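Local coordinates for protein glycosyl hydrolase family 26 (Bacteroides ovatus, PDB 4ZXO) that probably hydrolyses internal beta-1,4-mannosidic linkages in the backbone of galactomannan, at residues A[32-37]-A[48-53]; A[67-72]-A[100-105]; A[242-247]-A[284-289]; A[265-270]-A[295-300]. One frame throughout, in Å; residues are numbered along the deposited sequence.

Overall arrangement
The four contacts sample successive parts of one (beta/alpha)8 barrel and come in the order contact 1, contact 2, then contacts 3 and 4, whose segments alternate along the chain. Contact 4 pairs strands 266-271 and 295-300, and strand 295-300 in turn pairs with strand 27-32, so that His32 of contact 1 meets Val300, the last residue of contact 4. Contact 2 joins the loop after strand 60-64 to the end of strand 97-101 in the same sheet. Contact 3 joins helices 241-262 and 281-290, its centre about 15 Å from that of contact 4 and about 33 Å from that of contact 2. The barrel sheet thus ties contacts 1, 2 and 4 together, with contact 3 in the helical layer around it.

Contact 1 (A[32-37]-A[48-53]); sequences HDDTAY and SDVKSV
Thr35 and Ser48 bring their CA atoms to 5.0 Å where the loop 32-37 passes the start of helix 49-53, and no direct backbone hydrogen bond joins the two segments. The link is made by side chains and a bridging water. Asp34 has CG anti to its backbone N (chi1 -174°), and its carboxylate reaches Ser48, whose OG donates to Asp34 OD2 over 2.6 Å. The hydroxyl meets the syn side of OD2, 19° out of the carboxylate plane. Ser48 OG also accepts the N-H of Lys51 at 2.9 Å along an almost straight line (177°), so one serine both caps the helix and ties that cap to the loop. Asp34 OD1 lies 3.4 Å from Val50 CG2, the two side chains crossing at about a right angle, and is also bonded to His31. Water 1 bridges the backbones: it donates to Asp34 O at 2.7 Å and to Tyr37 O, and accepts from Asp49 N at 3.0 Å, in the first turn of the helix. An alanine in place of Asp34 would probably leave Ser48 OG and His31 ND1 without their acceptor and open a gap beside Val50 CG2. The negative charge of Asp34 near the helix start may also be favoured by the helix dipole. The Asp49 carboxylate turns to Trp41, Ile39 and Asn303, and Val50 packs on Phe324 of helix 321-328. The arrangement is a serine N-cap anchored by an aspartate in the loop after strand 27-32, the first strand of the (beta/alpha)8 barrel.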
loop_
_atom_site.group_PDB
_atom_site.type_symbol
_atom_site.label_atom_id
_atom_site.label_comp_id
_atom_site.label_asym_id
_atom_site.label_seq_id
_atom_site.Cartn_x
_atom_site.Cartn_y
_atom_site.Cartn_z
ATOM N N HIS A 32 6.763 4.852 0.436
ATOM C CA HIS A 32 5.869 5.449 1.418
ATOM C C HIS A 32 6.373 6.825 1.882
ATOM O O HIS A 32 7.569 7.043 2.121
ATOM C CB HIS A 32 5.714 4.504 2.642
ATOM C CG HIS A 32 4.579 4.876 3.547
ATOM N ND1 HIS A 32 3.251 4.540 3.277
ATOM C CD2 HIS A 32 4.566 5.578 4.712
ATOM C CE1 HIS A 32 2.478 5.019 4.247
ATOM N NE2 HIS A 32 3.259 5.632 5.143
ATOM N N ASP A 33 5.424 7.746 1.965
ATOM C CA ASP A 33 5.625 9.132 2.446
ATOM C C ASP A 33 6.699 9.859 1.613
ATOM O O ASP A 33 7.372 10.760 2.106
ATOM C CB ASP A 33 5.957 9.122 3.954
ATOM C CG ASP A 33 4.707 9.015 4.806
ATOM O OD1 ASP A 33 3.608 9.281 4.259
ATOM O OD2 ASP A 33 4.826 8.658 6.003
ATOM N N ASP A 34 6.815 9.473 0.332
ATOM C CA ASP A 34 7.966 9.882 -0.452
ATOM C C ASP A 34 8.132 11.400 -0.586
ATOM O O ASP A 34 9.264 11.925 -0.483
ATOM C CB ASP A 34 7.847 9.288 -1.866
ATOM C CG ASP A 34 9.102 9.568 -2.691
ATOM O OD1 ASP A 34 10.186 9.039 -2.328
ATOM O OD2 ASP A 34 9.021 10.347 -3.663
ATOM N N THR A 35 7.020 12.101 -0.786
ATOM C CA THR A 35 7.070 13.543 -0.945
ATOM C C THR A 35 6.670 14.303 0.305
ATOM O O THR A 35 6.597 15.547 0.283
ATOM C CB THR A 35 6.169 13.975 -2.105
ATOM O OG1 THR A 35 4.917 13.254 -1.998
ATOM C CG2 THR A 35 6.832 13.629 -3.435
ATOM N N ALA A 36 6.453 13.581 1.402
ATOM C CA ALA A 36 6.153 14.241 2.675
ATOM C C ALA A 36 7.424 14.578 3.476
ATOM O O ALA A 36 7.498 15.640 4.107
ATOM C CB ALA A 36 5.223 13.367 3.505
ATOM N N TYR A 37 8.393 13.659 3.486
ATOM C CA TYR A 37 9.644 13.884 4.251
ATOM C C TYR A 37 10.655 12.803 3.856
ATOM O O TYR A 37 10.335 11.878 3.112
ATOM C CB TYR A 37 9.365 13.870 5.782
ATOM C CG TYR A 37 8.696 12.582 6.227
ATOM C CD1 TYR A 37 9.424 11.391 6.301
ATOM C CD2 TYR A 37 7.336 12.556 6.545
ATOM C CE1 TYR A 37 8.838 10.200 6.703
ATOM C CE2 TYR A 37 6.724 11.377 6.955
ATOM C CZ TYR A 37 7.467 10.192 6.997
ATOM O OH TYR A 37 6.856 8.991 7.321
ATOM N N SER A 48 11.942 14.640 -2.653
ATOM C CA SER A 48 11.727 13.189 -2.651
ATOM C C SER A 48 13.077 12.526 -2.489
ATOM O O SER A 48 13.976 12.831 -3.298
ATOM C CB SER A 48 11.110 12.743 -3.966
ATOM O OG SER A 48 11.378 11.360 -4.206
ATOM N N ASP A 49 13.280 11.649 -1.485
ATOM C CA ASP A 49 14.603 11.006 -1.407
ATOM C C ASP A 49 14.833 10.134 -2.651
ATOM O O ASP A 49 15.982 10.017 -3.144
ATOM C CB ASP A 49 14.729 10.164 -0.162
ATOM C CG ASP A 49 15.062 10.980 1.058
ATOM O OD1 ASP A 49 15.312 12.211 0.928
ATOM O OD2 ASP A 49 15.154 10.358 2.131
ATOM N N VAL A 50 13.776 9.521 -3.169
ATOM C CA VAL A 50 13.931 8.732 -4.404
ATOM C C VAL A 50 14.359 9.583 -5.604
ATOM O O VAL A 50 15.345 9.264 -6.281
ATOM C CB VAL A 50 12.614 7.961 -4.719
ATOM C CG1 VAL A 50 12.650 7.359 -6.110
ATOM C CG2 VAL A 50 12.458 6.866 -3.661
ATOM N N LYS A 51 13.674 10.693 -5.830
ATOM C CA LYS A 51 14.053 11.554 -6.929
ATOM C C LYS A 51 15.435 12.143 -6.710
ATOM O O LYS A 51 16.219 12.257 -7.651
ATOM C CB LYS A 51 12.994 12.669 -7.105
ATOM C CG LYS A 51 13.236 13.586 -8.325
ATOM C CD LYS A 51 12.077 14.535 -8.490
ATOM C CE LYS A 51 12.308 15.571 -9.593
ATOM N NZ LYS A 51 13.030 16.755 -9.017
ATOM N N SER A 52 15.783 12.470 -5.461
ATOM C CA SER A 52 17.117 13.051 -5.202
ATOM C C SER A 52 18.205 12.077 -5.576
ATOM O O SER A 52 19.318 12.507 -5.908
ATOM C CB SER A 52 17.276 13.442 -3.732
ATOM O OG SER A 52 16.475 14.548 -3.439
ATOM N N VAL A 53 17.904 10.772 -5.530
ATOM C CA VAL A 53 18.941 9.792 -5.914
ATOM C C VAL A 53 18.921 9.444 -7.393
ATOM O O VAL A 53 19.947 9.504 -8.072
ATOM C CB VAL A 53 18.828 8.496 -5.085
ATOM C CG1 VAL A 53 19.749 7.359 -5.630
ATOM C CG2 VAL A 53 19.138 8.802 -3.647
HETATM O O HOH W 1 11.434 10.761 0.664
#

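Contact 2 (A[67-72]-A[100-105]); sequences EIELGG and LSWHVR
The indole of Trp102 receives OE1 of Glu69 at its edge, nearly in the ring plane, while CB of Val104 sits 3.5 Å above one face, offset toward the rim. The Arg105 guanidinium has water 2 at its edge. These groups belong to loops that follow two adjacent strands, 60-64 and 97-101, of the (beta/alpha)8 barrel, and Glu69 fastens one loop to the other. Its CG lies between the backbone N and the carbonyl carbon (chi1 56°), and the chain bends again at the next bond; the carboxylate lies beside the backbone N of Glu67. Trp102 NE1 donates to Glu69 OE1 at 2.9 Å; the two planes are 75° apart, and the N-H meets Glu69 OE1 from above the carboxylate plane. On Glu69 OE2, Arg105 N makes a nearly straight bond (170°) of 2.9 Å, and Glu67 N adds a weak one within its own segment. Both carboxylate oxygens are therefore engaged, and Trp138 of helix 132-147 packs on the same side chain. An alanine in place of Glu69 would probably leave Trp102 NE1 and Arg105 N without their acceptor and set the indole freer to turn. Beyond Glu69, CD1 of Leu70 rests 4.0 Å from CG of Arg105, whose NH2 is bonded to Gly110 O. The opposite charges of Glu67 and Arg105 form only a long salt bridge, with Glu67 OE2 and Arg105 NH1 3.8 Å apart and their planes almost perpendicular. Water 2 spans that distance, donating to Glu67 OE2 at 2.8 Å and accepting from Arg105 NH1 at 3.0 Å.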
loop_
_atom_site.group_PDB
_atom_site.type_symbol
_atom_site.label_atom_id
_atom_site.label_comp_id
_atom_site.label_asym_id
_atom_site.label_seq_id
_atom_site.Cartn_x
_atom_site.Cartn_y
_atom_site.Cartn_z
ATOM N N GLU A 67 -5.320 7.715 12.335
ATOM C CA GLU A 67 -5.812 8.826 13.204
ATOM C C GLU A 67 -6.750 9.774 12.487
ATOM O O GLU A 67 -7.311 10.654 13.125
ATOM C CB GLU A 67 -4.672 9.604 13.898
ATOM C CG GLU A 67 -3.833 8.678 14.779
ATOM C CD GLU A 67 -2.879 9.423 15.677
ATOM O OE1 GLU A 67 -2.988 10.662 15.852
ATOM O OE2 GLU A 67 -2.022 8.770 16.271
ATOM N N ILE A 68 -7.043 9.579 11.198
ATOM C CA ILE A 68 -8.119 10.379 10.603
ATOM C C ILE A 68 -9.403 10.144 11.354
ATOM O O ILE A 68 -10.236 11.080 11.491
ATOM C CB ILE A 68 -8.279 10.110 9.079
ATOM C CG1 ILE A 68 -9.037 11.312 8.412
ATOM C CG2 ILE A 68 -8.973 8.739 8.829
ATOM C CD1 ILE A 68 -8.787 11.427 6.956
ATOM N N GLU A 69 -9.563 8.939 11.896
ATOM C CA GLU A 69 -10.778 8.572 12.627
ATOM C C GLU A 69 -10.967 9.397 13.895
ATOM O O GLU A 69 -12.095 9.419 14.449
ATOM C CB GLU A 69 -10.732 7.092 13.006
ATOM C CG GLU A 69 -9.497 6.648 13.839
ATOM C CD GLU A 69 -8.233 6.372 13.019
ATOM O OE1 GLU A 69 -8.187 6.686 11.810
ATOM O OE2 GLU A 69 -7.241 5.870 13.638
ATOM N N LEU A 70 -9.868 9.981 14.408
ATOM C CA LEU A 70 -9.941 10.832 15.608
ATOM C C LEU A 70 -10.392 12.248 15.316
ATOM O O LEU A 70 -10.594 13.039 16.245
ATOM C CB LEU A 70 -8.617 10.885 16.294
ATOM C CG LEU A 70 -8.056 9.527 16.715
ATOM C CD1 LEU A 70 -6.742 9.678 17.505
ATOM C CD2 LEU A 70 -9.010 8.729 17.569
ATOM N N GLY A 71 -10.573 12.600 14.065
ATOM C CA GLY A 71 -11.093 13.944 13.749
ATOM C C GLY A 71 -10.093 15.094 13.851
ATOM O O GLY A 71 -10.477 16.280 13.804
ATOM N N GLY A 72 -8.809 14.757 14.008
ATOM C CA GLY A 72 -7.764 15.770 14.094
ATOM C C GLY A 72 -7.177 16.146 12.762
ATOM O O GLY A 72 -7.691 15.769 11.705
ATOM N N LEU A 100 -3.022 4.097 -0.157
ATOM C CA LEU A 100 -3.185 4.569 1.234
ATOM C C LEU A 100 -3.349 3.377 2.161
ATOM O O LEU A 100 -4.202 2.499 1.873
ATOM C CB LEU A 100 -4.427 5.465 1.367
ATOM C CG LEU A 100 -4.281 6.741 0.539
ATOM C CD1 LEU A 100 -5.641 7.458 0.526
ATOM C CD2 LEU A 100 -3.236 7.692 1.127
ATOM N N SER A 101 -2.555 3.327 3.216
ATOM C CA SER A 101 -2.779 2.355 4.265
ATOM C C SER A 101 -3.499 3.027 5.437
ATOM O O SER A 101 -3.733 4.241 5.412
ATOM C CB SER A 101 -1.453 1.730 4.714
ATOM O OG SER A 101 -0.486 2.739 4.899
ATOM N N TRP A 102 -3.866 2.251 6.449
ATOM C CA TRP A 102 -4.675 2.800 7.545
ATOM C C TRP A 102 -4.283 2.136 8.843
ATOM O O TRP A 102 -4.896 1.108 9.244
ATOM C CB TRP A 102 -6.194 2.555 7.268
ATOM C CG TRP A 102 -7.110 3.321 8.184
ATOM C CD1 TRP A 102 -6.814 4.447 8.924
ATOM C CD2 TRP A 102 -8.483 3.026 8.428
ATOM N NE1 TRP A 102 -7.936 4.843 9.635
ATOM C CE2 TRP A 102 -8.965 3.986 9.352
ATOM C CE3 TRP A 102 -9.338 2.015 7.987
ATOM C CZ2 TRP A 102 -10.280 3.990 9.835
ATOM C CZ3 TRP A 102 -10.670 2.020 8.449
ATOM C CH2 TRP A 102 -11.139 3.024 9.370
ATOM N N HIS A 103 -3.283 2.708 9.513
ATOM C CA HIS A 103 -2.946 2.196 10.840
ATOM C C HIS A 103 -3.934 2.807 11.871
ATOM O O HIS A 103 -3.613 3.764 12.635
ATOM C CB HIS A 103 -1.486 2.526 11.197
ATOM C CG HIS A 103 -0.490 1.662 10.501
ATOM N ND1 HIS A 103 -0.110 1.855 9.185
ATOM C CD2 HIS A 103 0.274 0.649 10.971
ATOM C CE1 HIS A 103 0.840 0.978 8.876
ATOM N NE2 HIS A 103 1.079 0.228 9.939
ATOM N N VAL A 104 -5.139 2.245 11.862
ATOM C CA VAL A 104 -6.261 2.780 12.628
ATOM C C VAL A 104 -6.119 2.454 14.113
ATOM O O VAL A 104 -5.616 1.376 14.509
ATOM C CB VAL A 104 -7.582 2.203 12.048
ATOM C CG1 VAL A 104 -7.558 0.650 11.962
ATOM C CG2 VAL A 104 -8.862 2.696 12.721
ATOM N N ARG A 105 -6.560 3.414 14.925
ATOM C CA ARG A 105 -6.554 3.255 16.365
ATOM C C ARG A 105 -7.425 2.063 16.798
ATOM O O ARG A 105 -8.285 1.550 16.042
ATOM C CB ARG A 105 -7.093 4.541 17.030
ATOM C CG ARG A 105 -6.331 5.814 16.727
ATOM C CD ARG A 105 -4.935 5.897 17.322
ATOM N NE ARG A 105 -4.980 5.919 18.801
ATOM C CZ ARG A 105 -3.917 6.082 19.571
ATOM N NH1 ARG A 105 -2.743 6.300 19.040
ATOM N NH2 ARG A 105 -4.040 6.063 20.897
HETATM O O HOH W 2 -1.575 6.049 16.303
#

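Contact 3 (A[242-247]-A[284-289]); sequences SQYIKQ and GTLLPV
Tyr244 and Ile245 pack against Thr285, Leu286 and Val289 in an apolar contact between two neighbouring helices, 241-262 and 281-290, of the barrel's outer layer. The short segments run almost parallel, at 13°, with axes 10.7 Å apart, and no hydrogen bond crosses between them. Tyr244 has CG anti to its backbone N (chi1 176°), and its ring offers an edge to the partner helix: Tyr244 CD2 lies 3.9 Å from CG2 of Thr285, which is near the ring plane. At the far end of the ring, Tyr244 OH approaches CD1 of Leu286 to 3.5 Å, while its hydrogen-bond partner is Thr271 OG1, at the end of strand 266-271. Ile245 uses both branches, CG1 lying 4.3 Å from Thr285 CG2 and CG2 4.2 Å from Val289 CG2. Thr285 turns only its methyl into this seam; its OG1 is bonded to Arg241 NE, and Arg241 NH2 also bonds Gly284 O. Helix 284-289 is irregular, with a wider pi-type turn at 284-286 and a kink at Pro288, whose N makes no bond to the preceding turn. Side-by-side packing of this sort, between helices that follow consecutive strands, is characteristic of the helical shell of a (beta/alpha)8 barrel.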
loop_
_atom_site.group_PDB
_atom_site.type_symbol
_atom_site.label_atom_id
_atom_site.label_comp_id
_atom_site.label_asym_id
_atom_site.label_seq_id
_atom_site.Cartn_x
_atom_site.Cartn_y
_atom_site.Cartn_z
ATOM N N SER A 242 19.193 -14.775 2.875
ATOM C CA SER A 242 18.767 -16.057 2.309
ATOM C C SER A 242 17.279 -16.336 2.600
ATOM O O SER A 242 16.511 -16.799 1.733
ATOM C CB SER A 242 19.653 -17.196 2.855
ATOM O OG SER A 242 19.415 -17.414 4.251
ATOM N N GLN A 243 16.863 -16.032 3.823
ATOM C CA GLN A 243 15.496 -16.287 4.225
ATOM C C GLN A 243 14.564 -15.382 3.414
ATOM O O GLN A 243 13.482 -15.790 2.971
ATOM C CB GLN A 243 15.313 -16.030 5.726
ATOM C CG GLN A 243 14.071 -16.698 6.288
ATOM C CD GLN A 243 14.127 -18.233 6.209
ATOM O OE1 GLN A 243 15.209 -18.835 6.188
ATOM N NE2 GLN A 243 12.957 -18.863 6.132
ATOM N N TYR A 244 14.963 -14.125 3.251
ATOM C CA TYR A 244 14.162 -13.186 2.455
ATOM C C TYR A 244 13.966 -13.687 1.028
ATOM O O TYR A 244 12.866 -13.613 0.483
ATOM C CB TYR A 244 14.837 -11.826 2.443
ATOM C CG TYR A 244 14.188 -10.761 1.581
ATOM C CD1 TYR A 244 12.949 -10.186 1.902
ATOM C CD2 TYR A 244 14.838 -10.286 0.453
ATOM C CE1 TYR A 244 12.402 -9.183 1.113
ATOM C CE2 TYR A 244 14.293 -9.276 -0.361
ATOM C CZ TYR A 244 13.091 -8.714 0.003
ATOM O OH TYR A 244 12.549 -7.703 -0.760
ATOM N N ILE A 245 15.043 -14.163 0.400
ATOM C CA ILE A 245 14.933 -14.649 -0.970
ATOM C C ILE A 245 13.963 -15.830 -1.013
ATOM O O ILE A 245 13.104 -15.865 -1.869
ATOM C CB ILE A 245 16.333 -15.018 -1.541
ATOM C CG1 ILE A 245 17.088 -13.714 -1.805
ATOM C CG2 ILE A 245 16.207 -15.735 -2.872
ATOM C CD1 ILE A 245 18.557 -13.912 -2.033
ATOM N N LYS A 246 14.075 -16.754 -0.062
ATOM C CA LYS A 246 13.164 -17.902 -0.000
ATOM C C LYS A 246 11.707 -17.431 0.226
ATOM O O LYS A 246 10.781 -17.839 -0.464
ATOM C CB LYS A 246 13.598 -18.884 1.124
ATOM C CG LYS A 246 12.617 -20.016 1.423
ATOM C CD LYS A 246 13.248 -21.161 2.277
ATOM C CE LYS A 246 12.233 -22.350 2.524
ATOM N NZ LYS A 246 12.826 -23.747 2.879
ATOM N N GLN A 247 11.514 -16.603 1.238
ATOM C CA GLN A 247 10.170 -16.226 1.609
ATOM C C GLN A 247 9.526 -15.281 0.621
ATOM O O GLN A 247 8.301 -15.401 0.373
ATOM C CB GLN A 247 10.180 -15.574 2.966
ATOM C CG GLN A 247 10.534 -16.563 4.078
ATOM C CD GLN A 247 9.506 -17.688 4.212
ATOM O OE1 GLN A 247 8.324 -17.479 3.963
ATOM N NE2 GLN A 247 9.964 -18.896 4.612
ATOM N N GLY A 284 21.220 -6.654 -6.586
ATOM C CA GLY A 284 21.771 -7.937 -6.211
ATOM C C GLY A 284 20.843 -8.836 -5.435
ATOM O O GLY A 284 21.053 -10.031 -5.382
ATOM N N THR A 285 19.838 -8.255 -4.804
ATOM C CA THR A 285 18.852 -9.049 -4.039
ATOM C C THR A 285 17.423 -8.814 -4.532
ATOM O O THR A 285 16.751 -9.751 -4.922
ATOM C CB THR A 285 18.952 -8.724 -2.549
ATOM O OG1 THR A 285 20.265 -9.072 -2.108
ATOM C CG2 THR A 285 17.987 -9.545 -1.728
ATOM N N LEU A 286 16.953 -7.570 -4.528
ATOM C CA LEU A 286 15.540 -7.347 -4.844
ATOM C C LEU A 286 15.185 -7.651 -6.314
ATOM O O LEU A 286 14.235 -8.412 -6.619
ATOM C CB LEU A 286 15.176 -5.900 -4.532
ATOM C CG LEU A 286 13.713 -5.554 -4.788
ATOM C CD1 LEU A 286 12.710 -6.271 -3.903
ATOM C CD2 LEU A 286 13.427 -4.050 -4.677
ATOM N N LEU A 287 15.905 -7.033 -7.237
ATOM C CA LEU A 287 15.543 -7.159 -8.672
ATOM C C LEU A 287 15.557 -8.594 -9.167
ATOM O O LEU A 287 14.617 -9.012 -9.837
ATOM C CB LEU A 287 16.466 -6.288 -9.506
ATOM C CG LEU A 287 16.085 -6.208 -11.008
ATOM C CD1 LEU A 287 14.631 -5.704 -11.252
ATOM C CD2 LEU A 287 17.065 -5.321 -11.779
ATOM N N PRO A 288 16.574 -9.386 -8.799
ATOM C CA PRO A 288 16.528 -10.764 -9.348
ATOM C C PRO A 288 15.355 -11.580 -8.866
ATOM O O PRO A 288 14.943 -12.496 -9.580
ATOM C CB PRO A 288 17.826 -11.409 -8.857
ATOM C CG PRO A 288 18.778 -10.232 -8.639
ATOM C CD PRO A 288 17.867 -9.076 -8.143
ATOM N N VAL A 289 14.778 -11.224 -7.719
ATOM C CA VAL A 289 13.580 -11.910 -7.275
ATOM C C VAL A 289 12.354 -11.355 -7.960
ATOM O O VAL A 289 11.623 -12.124 -8.571
ATOM C CB VAL A 289 13.380 -11.814 -5.748
ATOM C CG1 VAL A 289 12.071 -12.510 -5.347
ATOM C CG2 VAL A 289 14.552 -12.487 -5.046
#

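Contact 4 (A[265-270]-A[295-300]); sequences PIALTE and LSYVLV
Ala267 places CB over the centre of the Tyr297 ring, 3.5 Å from its centroid and 12° off the normal, a CH-pi contact. Farther along, Thr269 CG2 lies 3.7 Å from Tyr297 OH, crossing the tyrosine at a slant. The other face of the strand pair is aliphatic: Leu268 and Val298 lie side by side, pointing the same way, with Leu268 CD2 and Val298 CG2 3.7 Å apart, while Leu295 touches CB of Leu268 with CD1 and reaches CD1 of Ile266 with CD2, at 3.8 Å. Backbone bonds fix this register. Leu268 straddles Val298 in the parallel manner, its N bonding Tyr297 O at 3.0 Å and its O accepting Leu299 N at 3.0 Å. At the corner, the Ser296 N-H gives Ile266 O a straight bond of 2.8 Å. Water 3 links Ile266 N with Ser296 OG, which is held also by Leu19 O. Glu270, where the chain of strand 266-271 turns a corner, has its carboxylate bound by Tyr237 and Arg162; this is the seventh barrel strand, whose end carries the nucleophile in clan GH-A enzymes, and Glu270 is consistent with that position. Strands 266-271 and 295-300 are the two ends of a beta-alpha-beta unit closed by helix 281-290, whose Ile290 packs on Leu268, Leu295 and Val298. Leu248 and Leu252 of helix 241-262 cover Leu268 and Leu295, and the strands continue the sheet to 231-235 on one side and 27-32 on the other.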
loop_
_atom_site.group_PDB
_atom_site.type_symbol
_atom_site.label_atom_id
_atom_site.label_comp_id
_atom_site.label_asym_id
_atom_site.label_seq_id
_atom_site.Cartn_x
_atom_site.Cartn_y
_atom_site.Cartn_z
ATOM N N PRO A 265 -4.728 -8.513 -10.302
ATOM C CA PRO A 265 -3.322 -8.093 -10.366
ATOM C C PRO A 265 -2.701 -8.285 -8.990
ATOM O O PRO A 265 -3.415 -8.308 -7.990
ATOM C CB PRO A 265 -3.424 -6.613 -10.733
ATOM C CG PRO A 265 -4.702 -6.179 -10.190
ATOM C CD PRO A 265 -5.642 -7.358 -10.294
ATOM N N ILE A 266 -1.376 -8.329 -8.970
ATOM C CA ILE A 266 -0.632 -8.603 -7.750
ATOM C C ILE A 266 0.409 -7.510 -7.500
ATOM O O ILE A 266 0.818 -6.774 -8.419
ATOM C CB ILE A 266 0.052 -9.986 -7.828
ATOM C CG1 ILE A 266 1.146 -9.992 -8.901
ATOM C CG2 ILE A 266 -1.037 -11.080 -8.043
ATOM C CD1 ILE A 266 1.932 -11.306 -8.933
ATOM N N ALA A 267 0.830 -7.398 -6.256
ATOM C CA ALA A 267 1.799 -6.387 -5.912
ATOM C C ALA A 267 2.574 -6.752 -4.649
ATOM O O ALA A 267 2.047 -7.412 -3.765
ATOM C CB ALA A 267 1.101 -5.006 -5.694
ATOM N N LEU A 268 3.811 -6.284 -4.581
ATOM C CA LEU A 268 4.581 -6.379 -3.352
ATOM C C LEU A 268 4.358 -5.053 -2.623
ATOM O O LEU A 268 4.956 -4.036 -2.956
ATOM C CB LEU A 268 6.045 -6.668 -3.675
ATOM C CG LEU A 268 7.033 -6.759 -2.503
ATOM C CD1 LEU A 268 6.607 -7.723 -1.362
ATOM C CD2 LEU A 268 8.388 -7.167 -3.036
ATOM N N THR A 269 3.352 -5.047 -1.747
ATOM C CA THR A 269 2.783 -3.805 -1.248
ATOM C C THR A 269 3.637 -3.159 -0.142
ATOM O O THR A 269 3.504 -1.955 0.100
ATOM C CB THR A 269 1.311 -4.020 -0.764
ATOM O OG1 THR A 269 1.226 -5.211 0.032
ATOM C CG2 THR A 269 0.428 -4.193 -2.020
ATOM N N GLU A 270 4.487 -3.945 0.523
ATOM C CA GLU A 270 5.544 -3.377 1.392
ATOM C C GLU A 270 6.747 -4.305 1.307
ATOM O O GLU A 270 6.593 -5.527 1.397
ATOM C CB GLU A 270 5.168 -3.291 2.876
ATOM C CG GLU A 270 4.113 -2.307 3.221
ATOM C CD GLU A 270 3.917 -2.149 4.705
ATOM O OE1 GLU A 270 4.858 -2.386 5.491
ATOM O OE2 GLU A 270 2.809 -1.770 5.123
ATOM N N LEU A 295 4.493 -8.482 -11.216
ATOM C CA LEU A 295 4.038 -7.525 -10.226
ATOM C C LEU A 295 3.583 -6.235 -10.879
ATOM O O LEU A 295 4.264 -5.696 -11.784
ATOM C CB LEU A 295 5.160 -7.149 -9.259
ATOM C CG LEU A 295 5.747 -8.318 -8.484
ATOM C CD1 LEU A 295 6.750 -7.736 -7.472
ATOM C CD2 LEU A 295 4.694 -9.062 -7.733
ATOM N N SER A 296 2.486 -5.659 -10.371
ATOM C CA SER A 296 2.076 -4.339 -10.854
ATOM C C SER A 296 2.887 -3.232 -10.221
ATOM O O SER A 296 3.097 -2.186 -10.848
ATOM C CB SER A 296 0.610 -4.070 -10.577
ATOM O OG SER A 296 -0.184 -5.032 -11.221
ATOM N N TYR A 297 3.293 -3.438 -8.954
ATOM C CA TYR A 297 4.143 -2.467 -8.296
ATOM C C TYR A 297 4.864 -3.123 -7.122
ATOM O O TYR A 297 4.499 -4.237 -6.685
ATOM C CB TYR A 297 3.373 -1.214 -7.826
ATOM C CG TYR A 297 2.216 -1.392 -6.850
ATOM C CD1 TYR A 297 2.368 -1.212 -5.462
ATOM C CD2 TYR A 297 0.952 -1.732 -7.338
ATOM C CE1 TYR A 297 1.236 -1.331 -4.597
ATOM C CE2 TYR A 297 -0.131 -1.848 -6.532
ATOM C CZ TYR A 297 -0.003 -1.655 -5.171
ATOM O OH TYR A 297 -1.161 -1.836 -4.427
ATOM N N VAL A 298 5.932 -2.462 -6.677
ATOM C CA VAL A 298 6.713 -2.863 -5.506
ATOM C C VAL A 298 6.945 -1.602 -4.716
ATOM O O VAL A 298 7.413 -0.597 -5.294
ATOM C CB VAL A 298 8.090 -3.519 -5.871
ATOM C CG1 VAL A 298 8.930 -2.668 -6.751
ATOM C CG2 VAL A 298 8.897 -3.850 -4.593
ATOM N N LEU A 299 6.667 -1.629 -3.415
ATOM C CA LEU A 299 6.743 -0.408 -2.639
ATOM C C LEU A 299 7.640 -0.627 -1.452
ATOM O O LEU A 299 7.470 -1.594 -0.720
ATOM C CB LEU A 299 5.332 -0.000 -2.163
ATOM C CG LEU A 299 5.360 1.344 -1.416
ATOM C CD1 LEU A 299 4.307 2.323 -1.928
ATOM C CD2 LEU A 299 5.218 1.090 0.056
ATOM N N VAL A 300 8.594 0.273 -1.253
ATOM C CA VAL A 300 9.449 0.186 -0.057
ATOM C C VAL A 300 9.003 1.242 0.960
ATOM O O VAL A 300 8.406 2.304 0.620
ATOM C CB VAL A 300 10.956 0.374 -0.373
ATOM C CG1 VAL A 300 11.425 -0.688 -1.383
ATOM C CG2 VAL A 300 11.277 1.796 -0.807
HETATM O O HOH W 3 -0.060 -7.845 -11.558
#